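Local coordinates for agenet domain-containing protein (Arabidopsis thaliana, PDB 6IE4) that binds histone H3 tails carrying the H3K9 methyl mark through its tandem Agenet domains, and so probably acts as a reader of this chromatin mark, at residues 33-38 / 55-60. Numbering follows the deposited sequence.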
loop_
_atom_site.group_PDB
_atom_site.type_symbol
_atom_site.label_atom_id
_atom_site.label_comp_id
_atom_site.label_asym_id
_atom_site.label_seq_id
_atom_site.Cartn_x
_atom_site.Cartn_y
_atom_site.Cartn_z
ATOM N N TRP A 33 -1.423 -0.322 2.184
ATOM C CA TRP A 33 -1.457 -1.377 1.187
ATOM C C TRP A 33 -0.006 -1.757 0.926
ATOM O O TRP A 33 0.757 -0.957 0.378
ATOM C CB TRP A 33 -2.130 -0.926 -0.116
ATOM C CG TRP A 33 -3.653 -0.844 -0.106
ATOM C CD1 TRP A 33 -4.419 0.291 -0.045
ATOM C CD2 TRP A 33 -4.573 -1.940 -0.158
ATOM N NE1 TRP A 33 -5.753 -0.031 -0.072
ATOM C CE2 TRP A 33 -5.876 -1.395 -0.145
ATOM C CE3 TRP A 33 -4.425 -3.327 -0.218
ATOM C CZ2 TRP A 33 -7.023 -2.196 -0.182
ATOM C CZ3 TRP A 33 -5.579 -4.125 -0.263
ATOM C CH2 TRP A 33 -6.852 -3.553 -0.235
ATOM N N TYR A 34 0.391 -2.956 1.335
ATOM C CA TYR A 34 1.756 -3.423 1.140
ATOM C C TYR A 34 1.784 -4.440 0.003
ATOM O O TYR A 34 0.865 -5.249 -0.154
ATOM C CB TYR A 34 2.317 -4.061 2.411
ATOM C CG TYR A 34 2.920 -3.075 3.371
ATOM C CD1 TYR A 34 2.116 -2.211 4.088
ATOM C CD2 TYR A 34 4.308 -2.982 3.534
ATOM C CE1 TYR A 34 2.667 -1.294 4.960
ATOM C CE2 TYR A 34 4.871 -2.069 4.401
ATOM C CZ TYR A 34 4.045 -1.222 5.117
ATOM O OH TYR A 34 4.584 -0.293 5.988
ATOM N N MET A 35 2.887 -4.464 -0.730
ATOM C CA MET A 35 2.978 -5.226 -1.970
ATOM C C MET A 35 3.397 -6.654 -1.659
ATOM O O MET A 35 4.190 -6.891 -0.738
ATOM C CB MET A 35 4.002 -4.599 -2.914
ATOM C CG MET A 35 3.732 -3.161 -3.308
ATOM S SD MET A 35 5.218 -2.384 -4.006
ATOM C CE MET A 35 6.338 -2.495 -2.622
ATOM N N GLY A 36 2.815 -7.605 -2.383
ATOM C CA GLY A 36 3.178 -8.991 -2.209
ATOM C C GLY A 36 2.744 -9.887 -3.351
ATOM O O GLY A 36 2.456 -9.435 -4.464
ATOM N N LYS A 37 2.628 -11.174 -3.030
ATOM C CA LYS A 37 2.394 -12.223 -4.011
ATOM C C LYS A 37 1.627 -13.351 -3.344
ATOM O O LYS A 37 1.852 -13.665 -2.171
ATOM C CB LYS A 37 3.693 -12.824 -4.571
ATOM C CG LYS A 37 4.303 -12.141 -5.784
ATOM C CD LYS A 37 5.843 -12.316 -5.790
ATOM C CE LYS A 37 6.256 -13.648 -5.131
ATOM N NZ LYS A 37 7.450 -14.286 -5.761
ATOM N N VAL A 38 0.788 -14.012 -4.120
ATOM C CA VAL A 38 0.001 -15.122 -3.611
ATOM C C VAL A 38 0.884 -16.360 -3.685
ATOM O O VAL A 38 1.667 -16.514 -4.627
ATOM C CB VAL A 38 -1.300 -15.309 -4.409
ATOM C CG1 VAL A 38 -2.129 -16.429 -3.796
ATOM C CG2 VAL A 38 -2.114 -14.028 -4.430
ATOM N N GLU A 55 3.061 -13.734 0.342
ATOM C CA GLU A 55 4.423 -13.444 0.752
ATOM C C GLU A 55 4.658 -11.983 0.422
ATOM O O GLU A 55 4.528 -11.578 -0.735
ATOM C CB GLU A 55 5.420 -14.358 0.036
ATOM C CG GLU A 55 6.845 -13.838 -0.102
ATOM C CD GLU A 55 7.805 -14.928 -0.589
ATOM O OE1 GLU A 55 7.678 -16.089 -0.141
ATOM O OE2 GLU A 55 8.658 -14.634 -1.455
ATOM N N TYR A 56 4.934 -11.193 1.451
ATOM C CA TYR A 56 5.169 -9.770 1.281
ATOM C C TYR A 56 6.463 -9.563 0.520
ATOM O O TYR A 56 7.434 -10.300 0.713
ATOM C CB TYR A 56 5.236 -9.071 2.636
ATOM C CG TYR A 56 3.948 -9.063 3.424
ATOM C CD1 TYR A 56 3.422 -10.236 3.951
ATOM C CD2 TYR A 56 3.302 -7.871 3.715
ATOM C CE1 TYR A 56 2.258 -10.231 4.695
ATOM C CE2 TYR A 56 2.140 -7.850 4.462
ATOM C CZ TYR A 56 1.621 -9.035 4.942
ATOM O OH TYR A 56 0.470 -9.030 5.691
ATOM N N THR A 57 6.463 -8.603 -0.398
ATOM C CA THR A 57 7.712 -8.328 -1.088
ATOM C C THR A 57 8.652 -7.423 -0.304
ATOM O O THR A 57 9.855 -7.473 -0.555
ATOM C CB THR A 57 7.458 -7.759 -2.484
ATOM O OG1 THR A 57 6.818 -6.491 -2.374
ATOM C CG2 THR A 57 6.563 -8.707 -3.277
ATOM N N THR A 58 8.166 -6.617 0.650
ATOM C CA THR A 58 9.070 -5.719 1.378
ATOM C C THR A 58 9.143 -5.918 2.887
ATOM O O THR A 58 9.929 -5.228 3.525
ATOM C CB THR A 58 8.718 -4.243 1.117
ATOM O OG1 THR A 58 7.609 -3.865 1.932
ATOM C CG2 THR A 58 8.381 -4.023 -0.350
ATOM N N LEU A 59 8.311 -6.750 3.490
ATOM C CA LEU A 59 8.447 -7.078 4.904
ATOM C C LEU A 59 9.109 -8.445 5.087
ATOM O O LEU A 59 9.138 -9.277 4.180
ATOM C CB LEU A 59 7.078 -7.047 5.595
ATOM C CG LEU A 59 6.343 -5.706 5.481
ATOM C CD1 LEU A 59 4.940 -5.801 6.064
ATOM C CD2 LEU A 59 7.148 -4.547 6.124
ATOM N N PHE A 60 9.596 -8.698 6.295
ATOM C CA PHE A 60 10.344 -9.918 6.561
ATOM C C PHE A 60 10.011 -10.392 7.967
ATOM O O PHE A 60 9.425 -9.656 8.768
ATOM C CB PHE A 60 11.855 -9.676 6.435
ATOM C CG PHE A 60 12.317 -9.415 5.036
ATOM C CD1 PHE A 60 12.370 -8.123 4.542
ATOM C CD2 PHE A 60 12.675 -10.454 4.199
ATOM C CE1 PHE A 60 12.787 -7.867 3.229
ATOM C CE2 PHE A 60 13.093 -10.206 2.883
ATOM C CZ PHE A 60 13.149 -8.913 2.401
HETATM O O HOH W 1 5.731 -5.752 1.495
#
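Tyr34 and Leu59 meet where an antiparallel hairpin of the SH3-like Agenet barrel comes apart, an example of how a β pairing ends in a corner. Lys37 and Glu55 form a hydrogen-bonded pair, with Glu55 N 2.8 Å from Lys37 O. Gly36 and Tyr56 follow as a non-hydrogen-bonded pair, and then the chain turns at Thr57 and Thr58. With Tyr34 CG beside its own backbone N (chi1 -85°), the phenol runs out past this corner. Leu59 crosses the ring at about a right angle, its CD2 3.8 Å from Tyr34 CE2, while Tyr56 brings CD2 of its ring edge to Tyr34 CB. The bound peptide packs on all three side chains, so the corner forms part of the histone-binding surface. Beyond the contact, Tyr34 OH bonds to Asn105 O and Trp109 NE1, and Thr58 OG1 to Asp106 O, tying the hairpin to the second half of the tandem. On the other side of the corner, Met35 bends at chi3 (-61°), bringing its CE methyl against Thr58 CG2. Met35 O accepts Thr57 N at 2.9 Å in a nearly straight bond (169°), and a water bound to that same oxygen accepts Thr58 N and donates to Thr58 OG1, 2.7 Å away from the water oxygen.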